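Local coordinates for protein mannitol dehydrogenase (Pseudomonas fluorescens, PDB 1LJ8) that probably catalyses the NAD-dependent interconversion of D-mannitol and D-fructose, as a mannitol 2-dehydrogenase of the long-chain dehydrogenase type, at residues G301-L306 with D360-Q365; L306-F311 with S380-F385. All coordinates share one frame; numbering follows the deposited sequence.

Contact 1: G301-L306 with D360-Q365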
loop_
_atom_site.group_PDB
_atom_site.type_symbol
_atom_site.label_atom_id
_atom_site.label_comp_id
_atom_site.label_asym_id
_atom_site.label_seq_id
_atom_site.Cartn_x
_atom_site.Cartn_y
_atom_site.Cartn_z
ATOM N N GLY A 301 -0.780 7.028 9.249
ATOM C CA GLY A 301 -1.309 8.305 9.650
ATOM C C GLY A 301 -0.171 9.311 9.790
ATOM O O GLY A 301 -0.317 10.449 9.354
ATOM N N SER A 302 0.956 8.923 10.410
ATOM C CA SER A 302 2.073 9.866 10.562
ATOM C C SER A 302 2.674 10.216 9.202
ATOM O O SER A 302 3.064 11.378 8.967
ATOM C CB SER A 302 3.163 9.257 11.475
ATOM O OG SER A 302 2.687 9.269 12.808
ATOM N N HIS A 303 2.722 9.217 8.306
ATOM C CA HIS A 303 3.285 9.477 6.956
ATOM C C HIS A 303 2.477 10.605 6.322
ATOM O O HIS A 303 3.058 11.552 5.788
ATOM C CB HIS A 303 3.175 8.232 6.065
ATOM C CG HIS A 303 4.463 7.511 5.825
ATOM N ND1 HIS A 303 4.502 6.288 5.171
ATOM C CD2 HIS A 303 5.751 7.817 6.131
ATOM C CE1 HIS A 303 5.758 5.876 5.090
ATOM N NE2 HIS A 303 6.534 6.783 5.662
ATOM N N LEU A 304 1.138 10.511 6.339
ATOM C CA LEU A 304 0.351 11.602 5.722
ATOM C C LEU A 304 0.537 12.922 6.426
ATOM O O LEU A 304 0.602 13.986 5.788
ATOM C CB LEU A 304 -1.151 11.301 5.653
ATOM C CG LEU A 304 -1.679 10.264 4.687
ATOM C CD1 LEU A 304 -3.174 10.575 4.405
ATOM C CD2 LEU A 304 -0.935 10.351 3.331
ATOM N N ALA A 305 0.637 12.877 7.752
ATOM C CA ALA A 305 0.837 14.127 8.495
ATOM C C ALA A 305 2.166 14.799 8.135
ATOM O O ALA A 305 2.276 16.026 8.134
ATOM C CB ALA A 305 0.780 13.853 10.024
ATOM N N LEU A 306 3.178 14.006 7.830
ATOM C CA LEU A 306 4.468 14.586 7.444
ATOM C C LEU A 306 4.601 15.000 5.978
ATOM O O LEU A 306 5.277 15.990 5.608
ATOM C CB LEU A 306 5.589 13.554 7.641
ATOM C CG LEU A 306 5.835 12.996 9.034
ATOM C CD1 LEU A 306 6.840 11.790 8.985
ATOM C CD2 LEU A 306 6.403 14.175 9.848
ATOM N N ASP A 360 12.339 5.984 14.537
ATOM C CA ASP A 360 13.644 5.437 14.117
ATOM C C ASP A 360 13.630 5.019 12.636
ATOM O O ASP A 360 14.544 5.323 11.868
ATOM C CB ASP A 360 14.028 4.185 14.911
ATOM C CG ASP A 360 14.250 4.450 16.426
ATOM O OD1 ASP A 360 14.551 5.602 16.804
ATOM O OD2 ASP A 360 14.112 3.482 17.218
ATOM N N ARG A 361 12.582 4.285 12.250
ATOM C CA ARG A 361 12.488 3.825 10.844
ATOM C C ARG A 361 12.310 4.978 9.851
ATOM O O ARG A 361 12.918 4.985 8.761
ATOM C CB ARG A 361 11.355 2.796 10.713
ATOM C CG ARG A 361 11.717 1.462 11.381
ATOM C CD ARG A 361 10.458 0.573 11.549
ATOM N NE ARG A 361 9.826 0.370 10.229
ATOM C CZ ARG A 361 8.542 0.005 10.065
ATOM N NH1 ARG A 361 7.757 -0.207 11.128
ATOM N NH2 ARG A 361 8.043 -0.139 8.830
ATOM N N PHE A 362 11.525 5.981 10.212
ATOM C CA PHE A 362 11.387 7.109 9.289
ATOM C C PHE A 362 12.676 7.946 9.221
ATOM O O PHE A 362 12.870 8.693 8.279
ATOM C CB PHE A 362 10.270 8.077 9.722
ATOM C CG PHE A 362 8.865 7.569 9.511
ATOM C CD1 PHE A 362 7.794 8.417 9.797
ATOM C CD2 PHE A 362 8.601 6.281 9.077
ATOM C CE1 PHE A 362 6.469 7.973 9.650
ATOM C CE2 PHE A 362 7.280 5.810 8.931
ATOM C CZ PHE A 362 6.215 6.666 9.222
ATOM N N SER A 363 13.534 7.834 10.246
ATOM C CA SER A 363 14.799 8.587 10.305
ATOM C C SER A 363 15.914 7.918 9.514
ATOM O O SER A 363 17.024 8.478 9.374
ATOM C CB SER A 363 15.226 8.781 11.781
ATOM O OG SER A 363 14.209 9.489 12.499
ATOM N N ASN A 364 15.623 6.723 8.988
ATOM C CA ASN A 364 16.590 5.969 8.148
ATOM C C ASN A 364 17.026 6.879 6.977
ATOM O O ASN A 364 16.260 7.217 6.071
ATOM C CB ASN A 364 15.874 4.692 7.656
ATOM C CG ASN A 364 16.715 3.836 6.725
ATOM O OD1 ASN A 364 17.756 4.250 6.210
ATOM N ND2 ASN A 364 16.230 2.619 6.484
ATOM N N GLN A 365 18.279 7.308 6.974
ATOM C CA GLN A 365 18.702 8.223 5.913
ATOM C C GLN A 365 19.076 7.498 4.636
ATOM O O GLN A 365 18.895 8.033 3.545
ATOM C CB GLN A 365 19.926 9.051 6.358
ATOM C CG GLN A 365 19.822 9.600 7.786
ATOM C CD GLN A 365 19.068 10.914 7.879
ATOM O OE1 GLN A 365 19.393 11.877 7.177
ATOM N NE2 GLN A 365 18.049 10.970 8.762
#
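Phe362 of helix 351-362 lays its ring against the His303 imidazole of helix 289-313 in an offset stack, with centroids 4.4 Å apart and planes inclined by 11°. The overlap lies at the far end of the phenyl: His303 CD2 sits 3.3 Å from Phe362 CZ, and His303 NE2 is 3.5 Å from Phe362 CE2, over one face but offset toward the rim. With its CG anti to the carbonyl carbon (chi1 -73°), Phe362 reaches toward the other helix, whose nearest backbone pair, His303 CA and Phe362 CA, is still 8.8 Å apart. Two more residues of helix 289-313, Leu306 and Ser302, complete the tight side. Leu306 brings CD1 obliquely to within 3.6 Å of Phe362 CD1, while Ser302 CB meets Phe362 CE1 at the ring edge, 4.0 Å away; its OG bonds instead to the carbonyl of Leu298 in the preceding turn. Met331 and Met322 also pack on Phe362. With an alanine here the imidazole is likely to lose the flat surface stacked on it, and a gap to open beside Leu306 and the two methionines. The looser, solvent side of segment 360-365 holds exposed Asp360 and partly exposed Ser363; Arg361 is polar but anchored by salt bridges to Glu259 and Asp230, and Gln365 NE2 bonds back to Ser363 O at 2.8 Å. The arrangement is an aromatic stack joining two helices of the largely helical C-terminal domain, near the coenzyme: the His303 side chain is about 6 Å from the bound NAD.

Contact 2: L306-F311 with S380-F385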
loop_
_atom_site.group_PDB
_atom_site.type_symbol
_atom_site.label_atom_id
_atom_site.label_comp_id
_atom_site.label_asym_id
_atom_site.label_seq_id
_atom_site.Cartn_x
_atom_site.Cartn_y
_atom_site.Cartn_z
ATOM N N LEU A 306 3.178 14.006 7.830
ATOM C CA LEU A 306 4.468 14.586 7.444
ATOM C C LEU A 306 4.601 15.000 5.978
ATOM O O LEU A 306 5.277 15.990 5.608
ATOM C CB LEU A 306 5.589 13.554 7.641
ATOM C CG LEU A 306 5.835 12.996 9.034
ATOM C CD1 LEU A 306 6.840 11.790 8.985
ATOM C CD2 LEU A 306 6.403 14.175 9.848
ATOM N N THR A 307 3.955 14.218 5.140
ATOM C CA THR A 307 4.222 14.337 3.708
ATOM C C THR A 307 3.762 15.552 2.929
ATOM O O THR A 307 4.509 16.052 2.056
ATOM C CB THR A 307 3.778 13.025 3.025
ATOM O OG1 THR A 307 4.601 12.826 1.858
ATOM C CG2 THR A 307 2.294 13.069 2.578
ATOM N N TYR A 308 2.586 16.081 3.221
ATOM C CA TYR A 308 2.130 17.246 2.470
ATOM C C TYR A 308 2.823 18.491 3.014
ATOM O O TYR A 308 3.266 19.334 2.237
ATOM C CB TYR A 308 0.599 17.364 2.502
ATOM C CG TYR A 308 -0.032 16.135 1.861
ATOM C CD1 TYR A 308 -0.782 15.250 2.623
ATOM C CD2 TYR A 308 0.206 15.813 0.491
ATOM C CE1 TYR A 308 -1.303 14.040 2.051
ATOM C CE2 TYR A 308 -0.300 14.599 -0.082
ATOM C CZ TYR A 308 -1.048 13.736 0.714
ATOM O OH TYR A 308 -1.526 12.540 0.189
ATOM N N LEU A 309 2.886 18.617 4.338
ATOM C CA LEU A 309 3.631 19.721 4.926
ATOM C C LEU A 309 5.085 19.677 4.463
ATOM O O LEU A 309 5.674 20.724 4.169
ATOM C CB LEU A 309 3.627 19.618 6.459
ATOM C CG LEU A 309 2.249 19.893 7.055
ATOM C CD1 LEU A 309 2.286 19.465 8.548
ATOM C CD2 LEU A 309 1.912 21.389 6.934
ATOM N N GLY A 310 5.666 18.476 4.392
ATOM C CA GLY A 310 7.065 18.340 3.985
ATOM C C GLY A 310 7.274 18.747 2.538
ATOM O O GLY A 310 8.247 19.434 2.215
ATOM N N PHE A 311 6.351 18.349 1.675
ATOM C CA PHE A 311 6.484 18.699 0.254
ATOM C C PHE A 311 6.370 20.227 0.098
ATOM O O PHE A 311 7.106 20.850 -0.673
ATOM C CB PHE A 311 5.383 18.028 -0.564
ATOM C CG PHE A 311 5.852 17.552 -1.914
ATOM C CD1 PHE A 311 6.524 16.336 -2.026
ATOM C CD2 PHE A 311 5.635 18.324 -3.052
ATOM C CE1 PHE A 311 6.992 15.886 -3.294
ATOM C CE2 PHE A 311 6.089 17.890 -4.337
ATOM C CZ PHE A 311 6.768 16.670 -4.446
ATOM N N SER A 380 -7.348 8.567 -2.060
ATOM C CA SER A 380 -7.719 7.237 -1.570
ATOM C C SER A 380 -7.169 6.965 -0.164
ATOM O O SER A 380 -7.734 6.144 0.571
ATOM C CB SER A 380 -7.170 6.103 -2.484
ATOM O OG SER A 380 -7.512 6.285 -3.869
ATOM N N LYS A 381 -6.062 7.616 0.188
ATOM C CA LYS A 381 -5.422 7.364 1.475
ATOM C C LYS A 381 -6.070 8.070 2.659
ATOM O O LYS A 381 -6.136 7.484 3.743
ATOM C CB LYS A 381 -3.946 7.766 1.404
ATOM C CG LYS A 381 -3.142 6.847 0.512
ATOM C CD LYS A 381 -1.749 7.377 0.329
ATOM C CE LYS A 381 -0.898 6.290 -0.440
ATOM N NZ LYS A 381 0.440 6.833 -0.724
ATOM N N PHE A 382 -6.542 9.299 2.465
ATOM C CA PHE A 382 -7.173 9.982 3.581
ATOM C C PHE A 382 -8.246 9.195 4.344
ATOM O O PHE A 382 -8.177 9.136 5.572
ATOM C CB PHE A 382 -7.729 11.365 3.167
ATOM C CG PHE A 382 -6.736 12.498 3.397
ATOM C CD1 PHE A 382 -5.976 12.992 2.353
ATOM C CD2 PHE A 382 -6.538 13.025 4.678
ATOM C CE1 PHE A 382 -5.039 13.989 2.546
ATOM C CE2 PHE A 382 -5.589 14.033 4.898
ATOM C CZ PHE A 382 -4.830 14.526 3.822
ATOM N N PRO A 383 -9.241 8.582 3.652
ATOM C CA PRO A 383 -10.287 7.832 4.374
ATOM C C PRO A 383 -9.786 6.591 5.097
ATOM O O PRO A 383 -10.472 6.082 5.986
ATOM C CB PRO A 383 -11.337 7.497 3.266
ATOM C CG PRO A 383 -10.483 7.480 1.971
ATOM C CD PRO A 383 -9.538 8.687 2.203
ATOM N N LYS A 384 -8.607 6.088 4.715
ATOM C CA LYS A 384 -8.045 4.933 5.406
ATOM C C LYS A 384 -7.129 5.314 6.557
ATOM O O LYS A 384 -7.177 4.694 7.618
ATOM C CB LYS A 384 -7.193 4.074 4.451
ATOM C CG LYS A 384 -7.961 3.000 3.735
ATOM C CD LYS A 384 -8.988 3.565 2.806
ATOM C CE LYS A 384 -9.756 2.420 2.119
ATOM N NZ LYS A 384 -10.916 2.927 1.351
ATOM N N PHE A 385 -6.297 6.334 6.333
ATOM C CA PHE A 385 -5.238 6.672 7.286
ATOM C C PHE A 385 -5.499 7.752 8.303
ATOM O O PHE A 385 -4.888 7.710 9.392
ATOM C CB PHE A 385 -3.957 7.165 6.559
ATOM C CG PHE A 385 -3.382 6.214 5.526
ATOM C CD1 PHE A 385 -2.352 6.665 4.672
ATOM C CD2 PHE A 385 -3.818 4.867 5.407
ATOM C CE1 PHE A 385 -1.760 5.776 3.707
ATOM C CE2 PHE A 385 -3.236 3.978 4.441
ATOM C CZ PHE A 385 -2.210 4.434 3.602
#
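Helix 289-313 and the short helix 378-385 of the C-terminal domain meet here through one aromatic pair, Tyr308 and Phe382. Tyr308 CE1 lies 3.8 Å from Phe382 CE1 and 4.0 Å from Phe382 CZ. The ring planes are nearly parallel, at 15°, yet their centroids are 5.9 Å apart; slid past each other, the rings meet obliquely through these carbons and barely overlap. Each side chain spans part of a wide gap, since even the nearest alpha carbons, Tyr308 CA and Phe382 CA, are 11.9 Å apart. Tyr308 achieves this with CG anti to its carbonyl carbon (chi1 -61°), and Thr307 CG2 of the same helix sits 3.6 Å above the centre of one ring face. The pair belongs to an aromatic cluster at a junction of helices: Trp410 of helix 401-413 meets both rings at steep angles, and Tyr413 adds a further ring beside Tyr308. The phenol is tied down at its polar end as well, its OH bonding to the carbonyl of Cys375 at the end of helix 371-375. After Phe382 the helix is kinked where the nitrogens of Pro383 and Lys384 make no bond to the turn before; Pro383 N has no hydrogen to give. Regular bonding resumes with Phe385 N to Lys381 O at 2.8 Å. Beyond the kink, Phe385 packs on Glu133 and Asn191, both NAD-binding residues.

Both contacts start from the same helix, 289-313, but look toward different partners: helix 351-362 in contact 1 and helix 378-385 in contact 2. Leu306 falls in both, yet of the two partner segments it touches 360-365 alone. Their centres are 11 Å apart, bridged by Leu304, whose CG lies 3.7 Å from Phe385 CD1. The touching residues of both are buried; exposed Asp360 lies beyond contact 1. Contact 1 stacks an imidazole with real overlap and adds aliphatic groups, burying 157 Å², whereas contact 2 rests on one slid-apart, nearly parallel ring pair and 92 Å². Met322 and Met331 surround Phe362; Trp410 and Tyr413 adjoin the contact 2 rings. The His303 side chain is about 6 Å from the bound NAD, that of Tyr308 about 12 Å.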